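Type II secretion system protein H (PDB 4DQ9) forms part of the pseudopilus tip complex of the type II secretion system, which is critical for recognising and binding the proteins to be secreted, toxins and proteases among them. Local coordinates at residues 11-14 against 15-19; 85-88 against 89-92. All coordinates share one frame; numbering follows the deposited sequence.

Contact 1 comes first along the chain, two successive turns of the long N-terminal helix 2-27; contact 2 follows much later, in the loop between strand 71-77 and strand 115-117. Their centres lie about 27 Å apart on opposite sides of the chain's centre, and their nearest atoms are about 18 Å apart, so neither touches the other. They mark two contrasting parts of a pseudopilin: residues 11-19 belong to the helix that packs against both antiparallel sheets, whereas residues 85-92 belong to a surface loop shaped in part by side-chain bonds. The chain between strands 71-77 and 115-117 is probably flexible in part, consistent with residues 101-108 not being modelled.

Contact 1. Residues 11-14 against 15-19; sequences QSFY and QRLLL
Phe13 and Leu17, one turn apart on the N-terminal helix 2-27 of the pseudopilin fold, form the buried side of this local contact. Leu17 CB lies over one face of the Phe13 ring, and Phe13 CE2 comes within 4.3 Å of Leu17 CD2. In both residues CG stands anti to the backbone N (chi1 177° in Phe13), which sends ring and branched chain into the same apolar layer. There Phe13 meets Phe126 and Leu128 of one sheet and Leu42 and Phe44 of the other, so large hydrocarbon side chains suit this side. The backbone beneath is bonded in the regular i to i+4 pattern, with Leu17 N giving its hydrogen to Phe13 O at 2.8 Å.

The other side is more exposed, though Tyr14 and Leu18 still touch closely. Leu18 CD1 makes a CH-pi contact over the face of the Tyr14 ring, 4.2 Å from its centroid, nearest to CZ at 3.8 Å. Tyrosine suits this margin because its ring gives leucine an apolar surface while its hydroxyl remains a polar end. Looser are Gln11 and Gln15, whose chains run along the solvent side; Gln15 lays its aliphatic CG against Gln11 O, and its amide extends beyond.

Ser12 and Arg16 make the polar link between the turns. Arginine has several N-H groups to spend: NH1 reaches the carbonyl oxygen of Thr62 on strand 54-66, joining helix to sheet, while NE turns back along the helix. The latter donates to Ser12 OG at 3.0 Å, a bent bond (138°) whose acceptor sits 18° out of the guanidinium plane.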
ATOM      1  N   GLN A  11     -17.326 -13.799  13.058  1.00 15.84           N
ATOM      2  CA  GLN A  11     -16.325 -14.398  14.001  1.00 15.56           C
ATOM      3  C   GLN A  11     -15.082 -14.771  13.220  1.00 16.04           C
ATOM      4  O   GLN A  11     -13.936 -14.543  13.676  1.00 16.40           O
ATOM      5  CB  GLN A  11     -16.972 -15.627  14.575  1.00 14.56           C
ATOM      6  CG  GLN A  11     -18.066 -15.412  15.551  1.00 16.23           C
ATOM      7  CD  GLN A  11     -18.519 -16.819  16.211  1.00 19.35           C
ATOM      8  OE1 GLN A  11     -18.563 -17.866  15.554  1.00 27.60           O
ATOM      9  NE2 GLN A  11     -18.883 -16.809  17.468  1.00 20.35           N
ATOM     10  N   SER A  12     -15.287 -15.309  12.011  1.00 14.64           N
ATOM     11  CA  SER A  12     -14.141 -15.755  11.171  1.00 16.49           C
ATOM     12  C   SER A  12     -13.314 -14.517  10.855  1.00 15.62           C
ATOM     13  O   SER A  12     -12.040 -14.572  10.998  1.00 15.86           O
ATOM     14  CB  SER A  12     -14.581 -16.431   9.895  1.00 18.13           C
ATOM     15  OG  SER A  12     -13.595 -16.430   8.852  1.00 18.22           O
ATOM     16  N   PHE A  13     -13.948 -13.441  10.378  1.00 14.79           N
ATOM     17  CA  PHE A  13     -13.151 -12.228  10.107  1.00 13.52           C
ATOM     18  C   PHE A  13     -12.404 -11.692  11.336  1.00 14.18           C
ATOM     19  O   PHE A  13     -11.229 -11.292  11.243  1.00 15.49           O
ATOM     20  CB  PHE A  13     -13.954 -11.186   9.357  1.00 14.11           C
ATOM     21  CG  PHE A  13     -13.190  -9.907   9.139  1.00 12.35           C
ATOM     22  CD1 PHE A  13     -12.187  -9.923   8.208  1.00 13.51           C
ATOM     23  CD2 PHE A  13     -13.431  -8.769   9.823  1.00 14.63           C
ATOM     24  CE1 PHE A  13     -11.382  -8.770   8.017  1.00 16.77           C
ATOM     25  CE2 PHE A  13     -12.719  -7.582   9.550  1.00 16.33           C
ATOM     26  CZ  PHE A  13     -11.699  -7.614   8.666  1.00 16.94           C
ATOM     27  N   TYR A  14     -13.059 -11.661  12.485  1.00 14.19           N
ATOM     28  CA  TYR A  14     -12.490 -11.184  13.726  1.00 15.25           C
ATOM     29  C   TYR A  14     -11.255 -11.982  14.040  1.00 17.24           C
ATOM     30  O   TYR A  14     -10.235 -11.390  14.366  1.00 17.65           O
ATOM     31  CB  TYR A  14     -13.503 -11.273  14.811  1.00 15.86           C
ATOM     32  CG  TYR A  14     -13.061 -10.874  16.155  1.00 19.01           C
ATOM     33  CD1 TYR A  14     -12.854  -9.526  16.440  1.00 19.83           C
ATOM     34  CD2 TYR A  14     -13.065 -11.815  17.198  1.00 23.48           C
ATOM     35  CE1 TYR A  14     -12.499  -9.148  17.699  1.00 26.56           C
ATOM     36  CE2 TYR A  14     -12.771 -11.432  18.465  1.00 26.95           C
ATOM     37  CZ  TYR A  14     -12.442 -10.084  18.682  1.00 24.55           C
ATOM     38  OH  TYR A  14     -12.135  -9.592  19.932  1.00 27.72           O
ATOM     39  N   GLN A  15     -11.345 -13.300  13.931  1.00 16.04           N
ATOM     40  CA  GLN A  15     -10.241 -14.195  14.297  1.00 16.41           C
ATOM     41  C   GLN A  15      -9.091 -13.975  13.373  1.00 16.41           C
ATOM     42  O   GLN A  15      -7.922 -13.952  13.839  1.00 15.53           O
ATOM     43  CB  GLN A  15     -10.640 -15.634  14.210  1.00 16.16           C
ATOM     44  CG  GLN A  15     -11.738 -15.979  15.221  1.00 13.76           C
ATOM     45  CD  GLN A  15     -12.264 -17.463  15.047  1.00 15.50           C
ATOM     46  OE1 GLN A  15     -12.194 -18.067  13.969  1.00 18.53           O
ATOM     47  NE2 GLN A  15     -12.774 -18.051  16.141  1.00 17.68           N
ATOM     48  N   ARG A  16      -9.400 -13.688  12.088  1.00 15.37           N
ATOM     49  CA  ARG A  16      -8.335 -13.524  11.115  1.00 14.69           C
ATOM     50  C   ARG A  16      -7.673 -12.164  11.276  1.00 14.26           C
ATOM     51  O   ARG A  16      -6.437 -12.069  11.166  1.00 17.95           O
ATOM     52  CB  ARG A  16      -8.874 -13.690   9.685  1.00 16.66           C
ATOM     53  CG  ARG A  16      -9.274 -15.159   9.469  1.00 21.47           C
ATOM     54  CD  ARG A  16     -10.385 -15.279   8.389  1.00 22.64           C
ATOM     55  NE  ARG A  16     -10.728 -16.707   8.157  1.00 18.25           N
ATOM     56  CZ  ARG A  16      -9.933 -17.482   7.462  1.00 14.60           C
ATOM     57  NH1 ARG A  16      -8.853 -16.970   6.943  1.00 18.29           N
ATOM     58  NH2 ARG A  16     -10.225 -18.769   7.209  1.00 18.44           N
ATOM     59  N   LEU A  17      -8.453 -11.126  11.572  1.00 14.43           N
ATOM     60  CA  LEU A  17      -7.885  -9.825  11.754  1.00 14.02           C
ATOM     61  C   LEU A  17      -6.953  -9.866  13.033  1.00 14.38           C
ATOM     62  O   LEU A  17      -5.843  -9.292  13.018  1.00 16.01           O
ATOM     63  CB  LEU A  17      -8.969  -8.850  11.913  1.00 13.86           C
ATOM     64  CG  LEU A  17      -8.527  -7.424  12.170  1.00 19.62           C
ATOM     65  CD1 LEU A  17      -7.726  -6.869  10.988  1.00 19.72           C
ATOM     66  CD2 LEU A  17      -9.781  -6.550  12.516  1.00 25.54           C
ATOM     67  N   LEU A  18      -7.431 -10.471  14.105  1.00 17.12           N
ATOM     68  CA  LEU A  18      -6.667 -10.523  15.352  1.00 18.75           C
ATOM     69  C   LEU A  18      -5.369 -11.204  15.040  1.00 16.97           C
ATOM     70  O   LEU A  18      -4.274 -10.781  15.484  1.00 17.16           O
ATOM     71  CB  LEU A  18      -7.457 -11.238  16.428  1.00 21.32           C
ATOM     72  CG  LEU A  18      -8.517 -10.533  17.237  1.00 28.33           C
ATOM     73  CD1 LEU A  18      -8.849 -11.417  18.541  1.00 26.31           C
ATOM     74  CD2 LEU A  18      -8.196  -9.240  17.711  1.00 32.93           C
ATOM     75  N   LEU A  19      -5.428 -12.309  14.282  1.00 17.40           N
ATOM     76  CA  LEU A  19      -4.251 -13.096  13.967  1.00 16.44           C
ATOM     77  C   LEU A  19      -3.230 -12.266  13.208  1.00 16.83           C
ATOM     78  O   LEU A  19      -1.987 -12.296  13.491  1.00 17.94           O
ATOM     79  CB  LEU A  19      -4.616 -14.365  13.193  1.00 18.12           C
ATOM     80  CG  LEU A  19      -3.522 -15.379  13.128  1.00 19.25           C
ATOM     81  CD1 LEU A  19      -4.021 -16.876  12.998  1.00 23.84           C
ATOM     82  CD2 LEU A  19      -2.727 -15.023  11.881  1.00 23.06           C
TER

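Contact 2. Residues 85-88 against 89-92; sequences DDRL and FNPG
The guanidinium of Arg87 has the backbone of Asn90 over one face, CA standing 4.0 Å above the plane and over its centre, with CB on that face too. At its edge, in plane, are a water and OD1 of Asp85, the residue that opens an Asx turn in this surface loop between strands 71-77 and 115-117. The Asn90 amide lies alongside and points the same way, its plane turned 30° from the guanidinium, with CG 3.7 Å from Arg87 NH2. Pro91 crosses the arginine at about a right angle and brings CD to NH1. The Phe89 ring has Pro91 CA at its edge, while Leu88 CB packs loosely against CD2.

In the turn, Asp85 OD1 accepts from Arg87 N at 3.0 Å. Aspartate suits the position because its short side chain can fold back to an amide two residues on and still offer its second oxygen. Arg87 then grips the carboxylate side-on. NE reaches OD1 at 3.2 Å from above the carboxylate plane, in a nearly straight bond (166°), and NH2 makes the salt bridge to OD2 at 2.9 Å on the syn side, somewhat out of the carboxylate plane. The bend at chi3 (-66°) swings the guanidinium back to the aspartate, where two nitrogens on different oxygens limit its rotation. The positive group probably also steadies the negative charge of Asp85.

Asparagine suits position 90 because its amide has both an acceptor and a donor. Its ND2 bonds to Asp38, tying the loop to a residue between strands 31-36 and 41-48, while OD1 receives a weak bond from Gly92 N. One water links the two side chains: it accepts from Arg87 NH1 at 3.1 Å and donates weakly to Asn90 OD1 at 3.4 Å.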
ATOM      1  N   ASP A  85     -22.187   0.357  -3.284  1.00 19.05           N
ATOM      2  CA  ASP A  85     -23.276   1.092  -3.964  1.00 19.72           C
ATOM      3  C   ASP A  85     -24.563   0.272  -3.876  1.00 20.63           C
ATOM      4  O   ASP A  85     -24.566  -0.811  -3.346  1.00 20.96           O
ATOM      5  CB  ASP A  85     -22.877   1.457  -5.396  1.00 20.39           C
ATOM      6  CG  ASP A  85     -22.651   0.304  -6.271  1.00 18.75           C
ATOM      7  OD1 ASP A  85     -23.501  -0.564  -6.421  1.00 25.12           O
ATOM      8  OD2 ASP A  85     -21.588   0.252  -6.922  1.00 23.10           O
ATOM      9  N   ASP A  86     -25.689   0.833  -4.368  1.00 18.78           N
ATOM     10  CA  ASP A  86     -26.974   0.229  -4.290  1.00 21.02           C
ATOM     11  C   ASP A  86     -27.290  -0.864  -5.299  1.00 19.36           C
ATOM     12  O   ASP A  86     -28.326  -1.478  -5.210  1.00 19.77           O
ATOM     13  CB  ASP A  86     -28.024   1.321  -4.524  1.00 24.46           C
ATOM     14  CG  ASP A  86     -28.274   2.135  -3.331  1.00 29.74           C
ATOM     15  OD1 ASP A  86     -27.857   1.759  -2.212  1.00 35.64           O
ATOM     16  OD2 ASP A  86     -28.995   3.143  -3.502  1.00 28.28           O
ATOM     17  N   ARG A  87     -26.471  -1.069  -6.304  1.00 19.73           N
ATOM     18  CA  ARG A  87     -26.787  -2.063  -7.281  1.00 19.91           C
ATOM     19  C   ARG A  87     -26.940  -3.414  -6.691  1.00 18.83           C
ATOM     20  O   ARG A  87     -26.261  -3.774  -5.674  1.00 20.25           O
ATOM     21  CB  ARG A  87     -25.707  -2.152  -8.342  1.00 18.56           C
ATOM     22  CG  ARG A  87     -25.619  -0.943  -9.178  1.00 21.75           C
ATOM     23  CD  ARG A  87     -24.542  -0.927 -10.235  1.00 19.20           C
ATOM     24  NE  ARG A  87     -23.236  -0.915  -9.603  1.00 22.32           N
ATOM     25  CZ  ARG A  87     -22.103  -0.893 -10.259  1.00 24.12           C
ATOM     26  NH1 ARG A  87     -22.106  -0.842 -11.588  1.00 21.52           N
ATOM     27  NH2 ARG A  87     -20.962  -0.868  -9.564  1.00 22.68           N
ATOM     28  N   LEU A  88     -27.738  -4.204  -7.304  1.00 22.43           N
ATOM     29  CA  LEU A  88     -27.851  -5.646  -6.901  1.00 24.74           C
ATOM     30  C   LEU A  88     -26.592  -6.386  -7.238  1.00 27.08           C
ATOM     31  O   LEU A  88     -26.232  -7.319  -6.547  1.00 29.73           O
ATOM     32  CB  LEU A  88     -29.098  -6.256  -7.461  1.00 22.62           C
ATOM     33  CG  LEU A  88     -30.462  -5.564  -7.135  1.00 24.54           C
ATOM     34  CD1 LEU A  88     -31.552  -6.444  -7.584  1.00 23.76           C
ATOM     35  CD2 LEU A  88     -30.560  -5.257  -5.652  1.00 25.18           C
ATOM     36  N   PHE A  89     -25.956  -5.956  -8.320  1.00 26.78           N
ATOM     37  CA  PHE A  89     -24.704  -6.548  -8.730  1.00 25.75           C
ATOM     38  C   PHE A  89     -23.968  -5.527  -9.629  1.00 25.37           C
ATOM     39  O   PHE A  89     -24.579  -4.714 -10.351  1.00 22.89           O
ATOM     40  CB  PHE A  89     -24.918  -7.896  -9.409  1.00 27.27           C
ATOM     41  CG  PHE A  89     -25.702  -7.841 -10.691  1.00 26.46           C
ATOM     42  CD1 PHE A  89     -25.096  -7.579 -11.917  1.00 26.65           C
ATOM     43  CD2 PHE A  89     -27.038  -8.142 -10.699  1.00 28.97           C
ATOM     44  CE1 PHE A  89     -25.761  -7.617 -13.080  1.00 26.91           C
ATOM     45  CE2 PHE A  89     -27.741  -8.194 -11.879  1.00 28.16           C
ATOM     46  CZ  PHE A  89     -27.108  -7.923 -13.113  1.00 29.34           C
ATOM     47  N   ASN A  90     -22.655  -5.653  -9.636  1.00 25.78           N
ATOM     48  CA  ASN A  90     -21.801  -4.896 -10.563  1.00 25.79           C
ATOM     49  C   ASN A  90     -21.719  -5.711 -11.849  1.00 27.15           C
ATOM     50  O   ASN A  90     -21.192  -6.815 -11.820  1.00 27.02           O
ATOM     51  CB  ASN A  90     -20.426  -4.739  -9.904  1.00 26.59           C
ATOM     52  CG  ASN A  90     -19.407  -4.024 -10.824  1.00 29.73           C
ATOM     53  OD1 ASN A  90     -19.597  -3.984 -12.036  1.00 31.49           O
ATOM     54  ND2 ASN A  90     -18.367  -3.472 -10.237  1.00 29.10           N
ATOM     55  N   PRO A  91     -22.262  -5.188 -12.972  1.00 26.63           N
ATOM     56  CA  PRO A  91     -22.258  -5.998 -14.159  1.00 27.23           C
ATOM     57  C   PRO A  91     -20.849  -6.490 -14.474  1.00 29.62           C
ATOM     58  O   PRO A  91     -20.656  -7.651 -14.850  1.00 27.67           O
ATOM     59  CB  PRO A  91     -22.834  -5.069 -15.240  1.00 27.91           C
ATOM     60  CG  PRO A  91     -23.550  -4.003 -14.482  1.00 28.38           C
ATOM     61  CD  PRO A  91     -22.961  -3.932 -13.174  1.00 26.09           C
ATOM     62  N   GLY A  92     -19.849  -5.663 -14.280  1.00 27.27           N
ATOM     63  CA  GLY A  92     -18.476  -6.160 -14.619  1.00 29.53           C
ATOM     64  C   GLY A  92     -17.880  -7.244 -13.701  1.00 31.65           C
ATOM     65  O   GLY A  92     -17.003  -8.016 -14.103  1.00 33.62           O
TER
HETATM   66  O   HOH W   1     -19.503  -0.794 -13.235  1.00 27.57           O